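Putative membrane anchored protein (Corynebacterium diphtheriae, PDB 3LSO) is of unknown function but is probably anchored in the membrane by a transmembrane helix, presenting an elongated, all-beta body outside it. Local coordinates at residues 53-58 / 185-190; 73-78 / 130-135; 193-198 / 213-218; 342-347 / 414-419; 420-425 / 449-454. All blocks are in the same frame, centred on the assembly; numbering follows the deposited sequence.

How the contacts relate
The five contacts are strung along an elongated all-beta chain with no known active site or ligand, so they are landmarks of the fold. Contacts 1 and 2 lie in the N-terminal domain; contact 2 is nested within the loop that contact 1 closes, and their centres are about 33 Å apart. Residues 185-190 of contact 1 lead almost directly into 193-198 of contact 3, whose centre is about 25 Å away. Contacts 4 and 5 lie on the opposite side of the chain's centre from contacts 1 and 2, with centres about 11 Å apart, and touch where Ile418 CG2 meets Ile453 CD1 at 3.9 Å. From contact 2 to contact 4 the centres span about 88 Å.

Contact 1: residues 53-58 / 185-190; sequences FEMPES and ATVKVD
Met55, present as selenomethionine, and Val187 interlock just beyond the end of strand 41-54, alongside strand 186-190, in the N-terminal domain, whose family belongs to the E-set clan of immunoglobulin-like beta folds. The two segments run nearly in the same direction, 18° apart. The chain of Met55 bends at its last torsion (chi3 82°) and crosses Val187 at about a right angle, laying its terminal CE against Val187 CG2 at 3.5 Å. The selenium fills the dip between two bumps of the other segment: the same Val187 methyl on one hand and Ala185 CB, 4.1 Å from SE, on the other. Farther back, Phe53 meets Ala185 CB with its own CB and its carbonyl O, while its ring leads away and stacks with that of Phe184. Met55 also touches Phe154, Leu144, Phe65 and Ala67.

Val187 CG1, anti to its backbone N, rests against the carbonyl of Pro56, with CG1 3.9 Å from Pro56 O. Beyond it the packing gives way to a short parallel pairing of Ser58 with Lys188: a weak bond runs from Lys188 N to Glu57 O at 3.4 Å, and Ser58 CA approaches Lys188 O. Ser58 and Lys188 start on the same face; the bent lysine chain then turns to its own segment, where NZ forms a salt bridge with Asp190 OD1, meeting it nearly head-on to its C-O bond at 3.0 Å.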
# COMPACT_ATOMS: atom_id res chain seq x y z
N PHE A 53 -16.34 -21.00 -17.96
CA PHE A 53 -16.60 -20.15 -16.78
C PHE A 53 -16.18 -18.71 -17.02
O PHE A 53 -14.99 -18.39 -16.98
CB PHE A 53 -15.83 -20.66 -15.57
CG PHE A 53 -16.53 -21.75 -14.81
CD1 PHE A 53 -17.00 -21.51 -13.52
CD2 PHE A 53 -16.70 -23.01 -15.37
CE1 PHE A 53 -17.64 -22.51 -12.78
CE2 PHE A 53 -17.33 -24.02 -14.65
CZ PHE A 53 -17.81 -23.76 -13.34
N GLU A 54 -17.16 -17.83 -17.23
CA GLU A 54 -16.86 -16.40 -17.40
C GLU A 54 -17.04 -15.62 -16.10
O GLU A 54 -18.15 -15.48 -15.59
CB GLU A 54 -17.72 -15.80 -18.52
CG GLU A 54 -17.39 -16.34 -19.89
CD GLU A 54 -18.52 -16.15 -20.87
OE1 GLU A 54 -19.70 -16.35 -20.46
OE2 GLU A 54 -18.24 -15.81 -22.04
N MSE A 55 -15.94 -15.14 -15.55
CA MSE A 55 -15.98 -14.34 -14.35
C MSE A 55 -15.01 -13.20 -14.50
O MSE A 55 -14.09 -13.29 -15.32
CB MSE A 55 -15.57 -15.17 -13.14
CG MSE A 55 -16.42 -16.38 -12.91
SE MSE A 55 -15.41 -17.62 -11.86
CE MSE A 55 -15.71 -16.87 -10.11
N PRO A 56 -15.20 -12.13 -13.71
CA PRO A 56 -14.18 -11.08 -13.66
C PRO A 56 -12.79 -11.67 -13.41
O PRO A 56 -12.65 -12.69 -12.72
CB PRO A 56 -14.61 -10.20 -12.48
CG PRO A 56 -15.95 -10.74 -12.00
CD PRO A 56 -16.43 -11.73 -13.01
N GLU A 57 -11.78 -11.05 -14.00
CA GLU A 57 -10.40 -11.43 -13.76
C GLU A 57 -10.05 -11.21 -12.29
O GLU A 57 -9.32 -12.00 -11.67
CB GLU A 57 -9.48 -10.61 -14.67
CG GLU A 57 -8.00 -10.97 -14.61
CD GLU A 57 -7.10 -9.83 -15.10
OE1 GLU A 57 -7.62 -8.74 -15.42
OE2 GLU A 57 -5.87 -10.03 -15.15
N SER A 58 -10.61 -10.14 -11.72
CA SER A 58 -10.23 -9.65 -10.41
C SER A 58 -11.49 -9.19 -9.69
O SER A 58 -12.43 -8.71 -10.33
CB SER A 58 -9.27 -8.46 -10.60
OG SER A 58 -8.19 -8.47 -9.69
N ALA A 185 -11.50 -21.47 -13.82
CA ALA A 185 -11.03 -20.10 -13.73
C ALA A 185 -10.34 -19.87 -12.39
O ALA A 185 -10.58 -20.61 -11.42
CB ALA A 185 -12.20 -19.12 -13.94
N THR A 186 -9.47 -18.86 -12.36
CA THR A 186 -8.88 -18.33 -11.14
C THR A 186 -9.43 -16.92 -10.98
O THR A 186 -9.63 -16.23 -11.97
CB THR A 186 -7.33 -18.29 -11.26
OG1 THR A 186 -6.83 -19.62 -11.25
CG2 THR A 186 -6.67 -17.53 -10.10
N VAL A 187 -9.68 -16.49 -9.74
CA VAL A 187 -10.09 -15.10 -9.49
C VAL A 187 -9.24 -14.50 -8.37
O VAL A 187 -9.18 -15.05 -7.27
CB VAL A 187 -11.59 -14.99 -9.13
CG1 VAL A 187 -11.99 -13.56 -8.99
CG2 VAL A 187 -12.46 -15.67 -10.17
N LYS A 188 -8.58 -13.37 -8.65
CA LYS A 188 -7.83 -12.68 -7.60
C LYS A 188 -8.81 -11.88 -6.75
O LYS A 188 -9.62 -11.13 -7.27
CB LYS A 188 -6.72 -11.78 -8.17
CG LYS A 188 -5.97 -10.84 -7.16
CD LYS A 188 -5.43 -11.58 -5.91
CE LYS A 188 -4.06 -11.05 -5.44
NZ LYS A 188 -4.07 -9.61 -5.05
N VAL A 189 -8.74 -12.10 -5.44
CA VAL A 189 -9.50 -11.33 -4.47
C VAL A 189 -8.58 -10.27 -3.86
O VAL A 189 -7.75 -10.56 -2.98
CB VAL A 189 -10.11 -12.22 -3.38
CG1 VAL A 189 -10.86 -11.38 -2.39
CG2 VAL A 189 -11.03 -13.25 -4.00
N ASP A 190 -8.71 -9.04 -4.35
CA ASP A 190 -8.07 -7.89 -3.71
C ASP A 190 -8.83 -7.57 -2.43
O ASP A 190 -10.02 -7.87 -2.33
CB ASP A 190 -8.05 -6.67 -4.65
CG ASP A 190 -7.04 -6.81 -5.79
OD1 ASP A 190 -5.93 -7.32 -5.54
OD2 ASP A 190 -7.36 -6.40 -6.94

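Contact 2: residues 73-78 / 130-135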
# COMPACT_ATOMS: atom_id res chain seq x y z
N ASP A 73 -22.61 -29.25 -24.82
CA ASP A 73 -23.36 -30.51 -25.03
C ASP A 73 -22.46 -31.73 -24.98
O ASP A 73 -21.29 -31.68 -25.36
CB ASP A 73 -24.08 -30.50 -26.38
CG ASP A 73 -25.16 -29.42 -26.49
OD1 ASP A 73 -25.38 -28.67 -25.51
OD2 ASP A 73 -25.78 -29.32 -27.57
N ILE A 74 -23.01 -32.85 -24.52
CA ILE A 74 -22.28 -34.12 -24.56
C ILE A 74 -23.04 -35.17 -25.36
O ILE A 74 -24.25 -35.31 -25.21
CB ILE A 74 -22.06 -34.71 -23.17
CG1 ILE A 74 -21.92 -33.62 -22.11
CG2 ILE A 74 -20.85 -35.64 -23.20
CD1 ILE A 74 -22.54 -33.99 -20.78
N SER A 75 -22.32 -35.92 -26.20
CA SER A 75 -22.84 -37.14 -26.80
C SER A 75 -22.33 -38.39 -26.08
O SER A 75 -21.16 -38.48 -25.72
CB SER A 75 -22.50 -37.22 -28.28
OG SER A 75 -23.57 -36.72 -29.06
N VAL A 76 -23.21 -39.35 -25.88
CA VAL A 76 -22.82 -40.64 -25.33
C VAL A 76 -23.30 -41.69 -26.32
O VAL A 76 -24.46 -41.69 -26.72
CB VAL A 76 -23.43 -40.86 -23.93
CG1 VAL A 76 -23.20 -42.27 -23.46
CG2 VAL A 76 -22.85 -39.86 -22.93
N SER A 77 -22.40 -42.58 -26.73
CA SER A 77 -22.72 -43.49 -27.83
C SER A 77 -22.71 -44.98 -27.49
O SER A 77 -22.12 -45.80 -28.21
CB SER A 77 -21.83 -43.21 -29.05
OG SER A 77 -22.49 -42.35 -29.95
N ASN A 78 -23.38 -45.34 -26.39
CA ASN A 78 -23.80 -46.73 -26.15
C ASN A 78 -24.69 -47.21 -27.31
O ASN A 78 -25.49 -46.44 -27.84
CB ASN A 78 -24.54 -46.81 -24.81
CG ASN A 78 -25.17 -48.16 -24.55
OD1 ASN A 78 -25.12 -49.06 -25.40
ND2 ASN A 78 -25.77 -48.32 -23.37
N GLY A 130 -31.66 -41.35 -31.30
CA GLY A 130 -31.34 -42.62 -31.94
C GLY A 130 -30.30 -43.42 -31.18
O GLY A 130 -30.57 -43.99 -30.12
N ASN A 131 -29.11 -43.43 -31.75
CA ASN A 131 -27.94 -44.16 -31.29
C ASN A 131 -27.23 -43.44 -30.15
O ASN A 131 -26.41 -44.03 -29.43
CB ASN A 131 -26.98 -44.27 -32.49
CG ASN A 131 -25.77 -45.14 -32.22
OD1 ASN A 131 -25.88 -46.21 -31.59
ND2 ASN A 131 -24.62 -44.70 -32.72
N SER A 132 -27.56 -42.16 -29.99
CA SER A 132 -26.85 -41.25 -29.11
C SER A 132 -27.74 -40.75 -27.97
O SER A 132 -28.96 -40.86 -28.03
CB SER A 132 -26.36 -40.06 -29.95
OG SER A 132 -25.22 -39.46 -29.38
N LEU A 133 -27.12 -40.22 -26.92
CA LEU A 133 -27.84 -39.51 -25.87
C LEU A 133 -27.19 -38.15 -25.63
O LEU A 133 -26.05 -38.05 -25.17
CB LEU A 133 -27.89 -40.34 -24.58
CG LEU A 133 -28.74 -39.84 -23.41
CD1 LEU A 133 -30.21 -40.20 -23.56
CD2 LEU A 133 -28.22 -40.37 -22.08
N ARG A 134 -27.95 -37.10 -25.94
CA ARG A 134 -27.46 -35.73 -25.92
C ARG A 134 -27.87 -35.00 -24.62
O ARG A 134 -29.04 -34.64 -24.44
CB ARG A 134 -27.96 -35.00 -27.17
CG ARG A 134 -27.22 -33.73 -27.55
CD ARG A 134 -27.29 -33.51 -29.04
NE ARG A 134 -27.27 -32.09 -29.40
CZ ARG A 134 -27.72 -31.60 -30.56
NH1 ARG A 134 -28.24 -32.40 -31.48
NH2 ARG A 134 -27.66 -30.29 -30.80
N ILE A 135 -26.90 -34.81 -23.73
CA ILE A 135 -27.10 -34.08 -22.46
C ILE A 135 -26.72 -32.61 -22.59
O ILE A 135 -25.56 -32.30 -22.88
CB ILE A 135 -26.31 -34.71 -21.31
CG1 ILE A 135 -26.98 -35.98 -20.80
CG2 ILE A 135 -26.21 -33.77 -20.13
CD1 ILE A 135 -26.18 -37.20 -21.03
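Arg134 reaches across to Asp73 at one end of an antiparallel pairing between strands 65-76 and 132-136. From CB the side chain sets off anti to the backbone N (chi1 -162°), and CG passes 4.1 Å from Ile74 O. CD then carries the extended chain on to NE, which faces Asp73 OD2 at 3.6 Å in a long salt bridge. NH2 lies a little farther from the same oxygen. Asp73 OD2 comes to the guanidinium at its edge, in its plane, although the carboxylate itself is turned 47° from that plane; NH1 has its own salt bridge, to Glu129.

The two backbones are tied by reciprocal bonds between Ile74 and Ile135, each N to the other's O at 3.1 Å, and a second, less regular pair joins Val76 and Leu133. Ser75 OG and Ser132 OG share a hydrogen bond of 3.2 Å. On the face of Ile74 and Ile135, Ile74 CD1 packs on Ile135 CG2 at 3.7 Å. Strand 132-136 lies between two partners, 65-76 and 125-129, the latter joined by a backbone bond of Arg134 with Ser127, while Ile74 and Val76 also touch Ser47 and Gln45 of strand 41-54.

Contact 3: residues 193-198 / 213-218; sequences DGLTIT and ATVPEK
Asp193 and Gly194 begin the contact by cradling the ring of Pro216: Pro216 CG lies 3.7 Å from both Asp193 O and Gly194 O. Leu195 follows, with its CA directed at Thr214 O in a CA-H...O contact of 3.3 Å. Its side chain passes over the same carbonyl, CG being 3.6 Å from Thr214 O, and then meets Val215 loosely, CG to CG2. Beyond these segments Leu195 and Val215 both press on Phe266 of strand 258-267, so they belong to the apolar side of the sheet.

At Thr196 the segment becomes a strand, and an antiparallel hydrogen-bonded pair forms with Thr214: Thr196 N gives to Thr214 O at 3.3 Å, and Thr214 N to Thr196 O at 3.0 Å. Each threonine holds OG1 between its backbone N and carbonyl carbon (chi1 67° and 78°), which brings the two hydroxyls together in a hydrogen bond, Thr196 OG1 to Thr214 OG1 2.7 Å, in which either may be the donor. Ile197 comes next, opposite Ala213 in a non-hydrogen-bonded pair, and the two side chains share the face that packs on Ala264.

Strand 196-198 is an outer strand of the three-stranded antiparallel sheet 196-198, 208-214 and 249-253. Chemically the contact is two-sided: Leu195, Ile197, Ala213 and Val215 face strand 258-267, whereas on the opposite face the hydroxyls pair with each other, probably satisfying both locally while the backbone bonds join the strands.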
# COMPACT_ATOMS: atom_id res chain seq x y z
N ASP A 193 -11.95 -2.12 0.63
CA ASP A 193 -11.54 -0.81 1.11
C ASP A 193 -11.22 -0.88 2.64
O ASP A 193 -11.85 -1.64 3.38
CB ASP A 193 -12.63 0.26 0.81
CG ASP A 193 -12.61 0.80 -0.67
OD1 ASP A 193 -11.79 0.39 -1.52
OD2 ASP A 193 -13.46 1.65 -1.00
N GLY A 194 -10.21 -0.11 3.07
CA GLY A 194 -9.77 -0.04 4.48
C GLY A 194 -9.71 1.40 4.99
O GLY A 194 -9.96 2.32 4.23
N LEU A 195 -9.39 1.60 6.26
CA LEU A 195 -9.22 2.95 6.79
C LEU A 195 -8.13 3.69 6.05
O LEU A 195 -7.17 3.08 5.54
CB LEU A 195 -8.86 2.91 8.26
CG LEU A 195 -10.03 2.75 9.23
CD1 LEU A 195 -10.57 1.31 9.20
CD2 LEU A 195 -9.63 3.15 10.65
N THR A 196 -8.29 5.00 5.97
CA THR A 196 -7.22 5.86 5.46
C THR A 196 -6.97 6.86 6.54
O THR A 196 -7.86 7.12 7.38
CB THR A 196 -7.62 6.64 4.16
OG1 THR A 196 -8.64 7.61 4.46
CG2 THR A 196 -8.10 5.69 3.05
N ILE A 197 -5.75 7.42 6.54
CA ILE A 197 -5.44 8.59 7.37
C ILE A 197 -4.74 9.68 6.55
O ILE A 197 -3.86 9.39 5.75
CB ILE A 197 -4.54 8.25 8.51
CG1 ILE A 197 -4.96 6.94 9.16
CG2 ILE A 197 -4.54 9.38 9.50
CD1 ILE A 197 -4.03 6.54 10.24
N THR A 198 -5.13 10.92 6.77
CA THR A 198 -4.57 12.05 6.06
C THR A 198 -3.80 12.87 7.09
O THR A 198 -4.39 13.37 8.06
CB THR A 198 -5.71 12.95 5.51
OG1 THR A 198 -6.63 12.16 4.75
CG2 THR A 198 -5.18 14.12 4.67
N ALA A 213 -9.06 10.50 9.91
CA ALA A 213 -9.28 9.12 9.51
C ALA A 213 -10.58 8.99 8.72
O ALA A 213 -11.51 9.76 8.93
CB ALA A 213 -9.28 8.20 10.74
N THR A 214 -10.64 8.06 7.79
CA THR A 214 -11.90 7.79 7.12
C THR A 214 -12.19 6.32 7.25
O THR A 214 -11.30 5.48 7.22
CB THR A 214 -11.95 8.22 5.61
OG1 THR A 214 -11.25 7.27 4.80
CG2 THR A 214 -11.33 9.58 5.39
N VAL A 215 -13.47 6.01 7.40
CA VAL A 215 -13.92 4.65 7.58
C VAL A 215 -14.83 4.29 6.43
O VAL A 215 -15.70 5.07 6.07
CB VAL A 215 -14.67 4.53 8.90
CG1 VAL A 215 -15.24 3.15 9.07
CG2 VAL A 215 -13.72 4.86 10.04
N PRO A 216 -14.60 3.13 5.82
CA PRO A 216 -15.49 2.67 4.75
C PRO A 216 -16.96 2.68 5.14
O PRO A 216 -17.30 2.31 6.27
CB PRO A 216 -15.01 1.25 4.49
CG PRO A 216 -13.56 1.38 4.65
CD PRO A 216 -13.36 2.33 5.84
N GLU A 217 -17.81 3.13 4.21
CA GLU A 217 -19.25 3.08 4.37
C GLU A 217 -19.67 1.77 4.98
O GLU A 217 -20.58 1.70 5.78
CB GLU A 217 -19.96 3.25 3.04
CG GLU A 217 -21.48 2.90 3.06
CD GLU A 217 -22.29 3.64 4.16
OE1 GLU A 217 -21.74 4.56 4.82
OE2 GLU A 217 -23.48 3.28 4.36
N LYS A 218 -18.93 0.73 4.63
CA LYS A 218 -19.41 -0.62 4.81
C LYS A 218 -19.13 -1.15 6.23
O LYS A 218 -19.90 -1.96 6.78
CB LYS A 218 -18.78 -1.48 3.71
CG LYS A 218 -18.94 -2.99 3.83
CD LYS A 218 -20.39 -3.45 3.69
CE LYS A 218 -20.51 -4.93 3.99
NZ LYS A 218 -21.86 -5.23 4.52

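Contact 4: residues 342-347 / 414-419; sequences INAPED and AEFEIP
Ala414 opens the strand side of this buried contact with its backbone, N lying 4.0 Å from Ile342 CD1. Two residues on, Phe416 supplies the main surface. With CG anti to the carbonyl carbon (chi1 -60°), its ring stands up between the segments and meets two methyl groups. Ala344 CB sits over one face, 4.1 Å from the ring centroid and shifted toward the rim at CD2 and CE2, a CH-pi contact. Ile342 CG2 approaches the far end of the ring obliquely, 3.5 Å from CZ, from a side chain that crosses that of Phe416 at a slant. Phe429 of strand 425-435 meets the same ring with planes at about 45° and also touches Ile342 and Ala344, extending the apolar cluster. At the end of the segment, Pro419 lays CG and CD against Asp347 O, each at 3.6 Å.

The segments run almost in parallel, 11° apart, yet their backbones are separated, with the CA atoms of Ala344 and Phe416 7.8 Å from each other. Strand 410-417 pairs with 321-329 and 349-357, whereas 335-343 pairs with 425-435. Facing strands from two different sheets, joined through an aromatic and aliphatic interior, are the hallmark of a beta-sandwich.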
# COMPACT_ATOMS: atom_id res chain seq x y z
N ILE A 342 27.91 25.66 5.41
CA ILE A 342 27.03 24.63 5.97
C ILE A 342 26.91 24.75 7.47
O ILE A 342 27.89 24.60 8.19
CB ILE A 342 27.49 23.21 5.62
CG1 ILE A 342 27.49 23.01 4.10
CG2 ILE A 342 26.57 22.19 6.26
CD1 ILE A 342 28.12 21.73 3.63
N ASN A 343 25.70 25.03 7.93
CA ASN A 343 25.42 25.13 9.35
C ASN A 343 24.78 23.84 9.85
O ASN A 343 23.58 23.62 9.65
CB ASN A 343 24.54 26.36 9.65
CG ASN A 343 24.16 26.47 11.14
OD1 ASN A 343 25.02 26.40 12.03
ND2 ASN A 343 22.88 26.67 11.39
N ALA A 344 25.59 23.00 10.50
CA ALA A 344 25.14 21.72 11.04
C ALA A 344 24.20 21.94 12.23
O ALA A 344 24.10 23.06 12.72
CB ALA A 344 26.35 20.87 11.44
N PRO A 345 23.50 20.90 12.69
CA PRO A 345 22.71 21.08 13.90
C PRO A 345 23.56 21.26 15.16
O PRO A 345 24.75 20.93 15.16
CB PRO A 345 21.90 19.79 13.98
CG PRO A 345 21.98 19.19 12.60
CD PRO A 345 23.30 19.56 12.11
N GLU A 346 22.93 21.77 16.22
CA GLU A 346 23.55 21.89 17.55
C GLU A 346 24.26 20.60 17.97
O GLU A 346 23.70 19.50 17.86
CB GLU A 346 22.48 22.21 18.60
CG GLU A 346 22.24 23.70 18.89
CD GLU A 346 21.78 23.95 20.35
OE1 GLU A 346 21.09 23.09 20.95
OE2 GLU A 346 22.12 25.02 20.90
N ASP A 347 25.50 20.76 18.44
CA ASP A 347 26.36 19.67 18.93
C ASP A 347 27.11 18.91 17.84
O ASP A 347 28.15 18.31 18.10
CB ASP A 347 25.60 18.69 19.86
CG ASP A 347 25.14 19.35 21.16
OD1 ASP A 347 25.42 20.56 21.36
OD2 ASP A 347 24.49 18.65 21.99
N ALA A 414 31.37 19.52 3.08
CA ALA A 414 32.24 19.26 4.21
C ALA A 414 31.87 17.94 4.85
O ALA A 414 30.90 17.29 4.41
CB ALA A 414 32.11 20.38 5.24
N GLU A 415 32.63 17.54 5.87
CA GLU A 415 32.31 16.37 6.70
C GLU A 415 32.12 16.74 8.17
O GLU A 415 32.85 17.56 8.72
CB GLU A 415 33.36 15.28 6.54
CG GLU A 415 33.08 14.38 5.36
CD GLU A 415 34.32 13.75 4.74
OE1 GLU A 415 35.22 13.28 5.50
OE2 GLU A 415 34.39 13.72 3.49
N PHE A 416 31.11 16.12 8.79
CA PHE A 416 30.77 16.41 10.18
C PHE A 416 30.80 15.15 11.05
O PHE A 416 30.72 14.03 10.54
CB PHE A 416 29.40 17.09 10.25
CG PHE A 416 29.34 18.39 9.50
CD1 PHE A 416 28.90 18.44 8.18
CD2 PHE A 416 29.71 19.58 10.11
CE1 PHE A 416 28.84 19.64 7.48
CE2 PHE A 416 29.65 20.79 9.40
CZ PHE A 416 29.22 20.82 8.10
N GLU A 417 30.92 15.35 12.35
CA GLU A 417 30.82 14.25 13.30
C GLU A 417 29.54 14.39 14.13
O GLU A 417 29.21 15.48 14.61
CB GLU A 417 32.06 14.17 14.21
CG GLU A 417 32.31 12.76 14.75
CD GLU A 417 33.55 12.65 15.64
OE1 GLU A 417 34.53 13.42 15.45
OE2 GLU A 417 33.56 11.78 16.54
N ILE A 418 28.81 13.28 14.26
CA ILE A 418 27.66 13.22 15.13
C ILE A 418 28.12 12.67 16.47
O ILE A 418 28.67 11.57 16.53
CB ILE A 418 26.55 12.32 14.53
CG1 ILE A 418 25.96 12.95 13.27
CG2 ILE A 418 25.43 12.12 15.53
CD1 ILE A 418 26.45 12.31 11.99
N PRO A 419 27.92 13.44 17.56
CA PRO A 419 28.32 12.96 18.89
C PRO A 419 27.53 11.72 19.30
O PRO A 419 26.36 11.58 18.93
CB PRO A 419 27.97 14.14 19.82
CG PRO A 419 27.04 14.99 19.05
CD PRO A 419 27.39 14.81 17.60

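Contact 5: residues 420-425 / 449-454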
# COMPACT_ATOMS: atom_id res chain seq x y z
N LYS A 420 28.18 10.82 20.04
CA LYS A 420 27.52 9.58 20.45
C LYS A 420 26.33 9.82 21.38
O LYS A 420 25.56 8.90 21.65
CB LYS A 420 28.50 8.56 21.05
CG LYS A 420 29.78 9.12 21.64
CD LYS A 420 30.68 7.96 22.07
CE LYS A 420 32.04 8.43 22.57
NZ LYS A 420 32.79 7.29 23.15
N THR A 421 26.18 11.06 21.83
CA THR A 421 25.13 11.42 22.77
C THR A 421 24.01 12.23 22.15
O THR A 421 23.04 12.57 22.85
CB THR A 421 25.66 12.24 23.94
OG1 THR A 421 26.57 13.24 23.44
CG2 THR A 421 26.33 11.33 25.01
N LEU A 422 24.15 12.56 20.87
CA LEU A 422 23.11 13.30 20.14
C LEU A 422 21.79 12.56 20.27
O LEU A 422 21.74 11.34 20.11
CB LEU A 422 23.47 13.50 18.67
CG LEU A 422 22.48 14.40 17.91
CD1 LEU A 422 22.46 15.80 18.52
CD2 LEU A 422 22.72 14.47 16.41
N ALA A 423 20.73 13.31 20.58
CA ALA A 423 19.41 12.73 20.89
C ALA A 423 18.68 12.13 19.67
O ALA A 423 18.88 12.56 18.53
CB ALA A 423 18.53 13.77 21.62
N PRO A 424 17.83 11.11 19.91
CA PRO A 424 17.03 10.56 18.81
C PRO A 424 16.12 11.61 18.20
O PRO A 424 15.58 12.45 18.92
CB PRO A 424 16.18 9.48 19.51
CG PRO A 424 16.95 9.13 20.73
CD PRO A 424 17.58 10.39 21.18
N GLY A 425 15.93 11.57 16.88
CA GLY A 425 14.99 12.48 16.21
C GLY A 425 15.38 12.70 14.77
O GLY A 425 16.20 11.96 14.24
N THR A 449 19.25 16.86 3.02
CA THR A 449 20.34 16.49 3.91
C THR A 449 19.82 15.82 5.19
O THR A 449 20.60 15.47 6.06
CB THR A 449 21.22 17.70 4.29
OG1 THR A 449 20.47 18.59 5.14
CG2 THR A 449 21.71 18.47 3.01
N ALA A 450 18.51 15.61 5.28
CA ALA A 450 17.89 15.00 6.46
C ALA A 450 18.48 13.64 6.86
O ALA A 450 18.61 12.74 6.01
CB ALA A 450 16.40 14.84 6.25
N PHE A 451 18.80 13.47 8.13
CA PHE A 451 19.09 12.15 8.62
C PHE A 451 18.28 11.93 9.87
O PHE A 451 17.69 12.89 10.39
CB PHE A 451 20.58 11.98 8.91
CG PHE A 451 21.10 12.89 9.99
CD1 PHE A 451 21.22 12.44 11.30
CD2 PHE A 451 21.50 14.19 9.68
CE1 PHE A 451 21.72 13.25 12.29
CE2 PHE A 451 21.99 15.02 10.67
CZ PHE A 451 22.11 14.54 11.98
N GLU A 452 18.25 10.68 10.34
CA GLU A 452 17.49 10.34 11.51
C GLU A 452 18.20 9.42 12.47
O GLU A 452 18.66 8.33 12.10
CB GLU A 452 16.16 9.71 11.13
CG GLU A 452 15.50 9.09 12.33
CD GLU A 452 14.02 9.04 12.25
OE1 GLU A 452 13.46 9.00 11.13
OE2 GLU A 452 13.40 9.05 13.33
N ILE A 453 18.25 9.86 13.73
CA ILE A 453 18.80 9.05 14.79
C ILE A 453 17.68 8.30 15.45
O ILE A 453 16.79 8.90 16.06
CB ILE A 453 19.60 9.91 15.77
CG1 ILE A 453 20.88 10.38 15.07
CG2 ILE A 453 19.93 9.12 17.04
CD1 ILE A 453 21.62 11.45 15.79
N ALA A 454 17.72 6.98 15.32
CA ALA A 454 16.64 6.10 15.77
C ALA A 454 16.44 6.13 17.28
O ALA A 454 17.42 6.13 18.04
CB ALA A 454 16.87 4.66 15.29
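Gly425 and Ile453 exchange two backbone hydrogen bonds, the strongest polar link of this contact. Gly425 N gives to a lone pair of Ile453 O, in the carbonyl plane, at 2.9 Å; in return Ile453 N gives to Gly425 O at 3.0 Å, almost in line with that carbonyl. Together they make an antiparallel hydrogen-bonded pair at the point where the loop 420-425 enters strand 425-435. Gly425 adopts phi 154°, within backbone angles that favour glycine. Glu452 adds a CA-H...O contact to Gly425 O at 3.4 Å, and its CG packs beside that oxygen; the carboxylate bonds through OE1 to Ser259 OG of strand 258-267.

Farther out the contact becomes apolar. Ile453 turns CG2 to Pro424 CA, 3.7 Å away, while CD1 on its other branch meets Leu422 CD2 at 3.3 Å. The two side chains cross at about a right angle. Leu422 CD2 also reaches the edge of the Phe451 ring, 4.4 Å from CE1, and Pro424 CB closes on Ala454 O.

Strand 440-453 lies here between two partners: Tyr427 of strand 425-435 shares a backbone hydrogen bond with Phe451, and their rings meet with planes about 15° apart, while Ala314 of the short strand 314-315 makes backbone hydrogen bonds with Ala450 and Glu452.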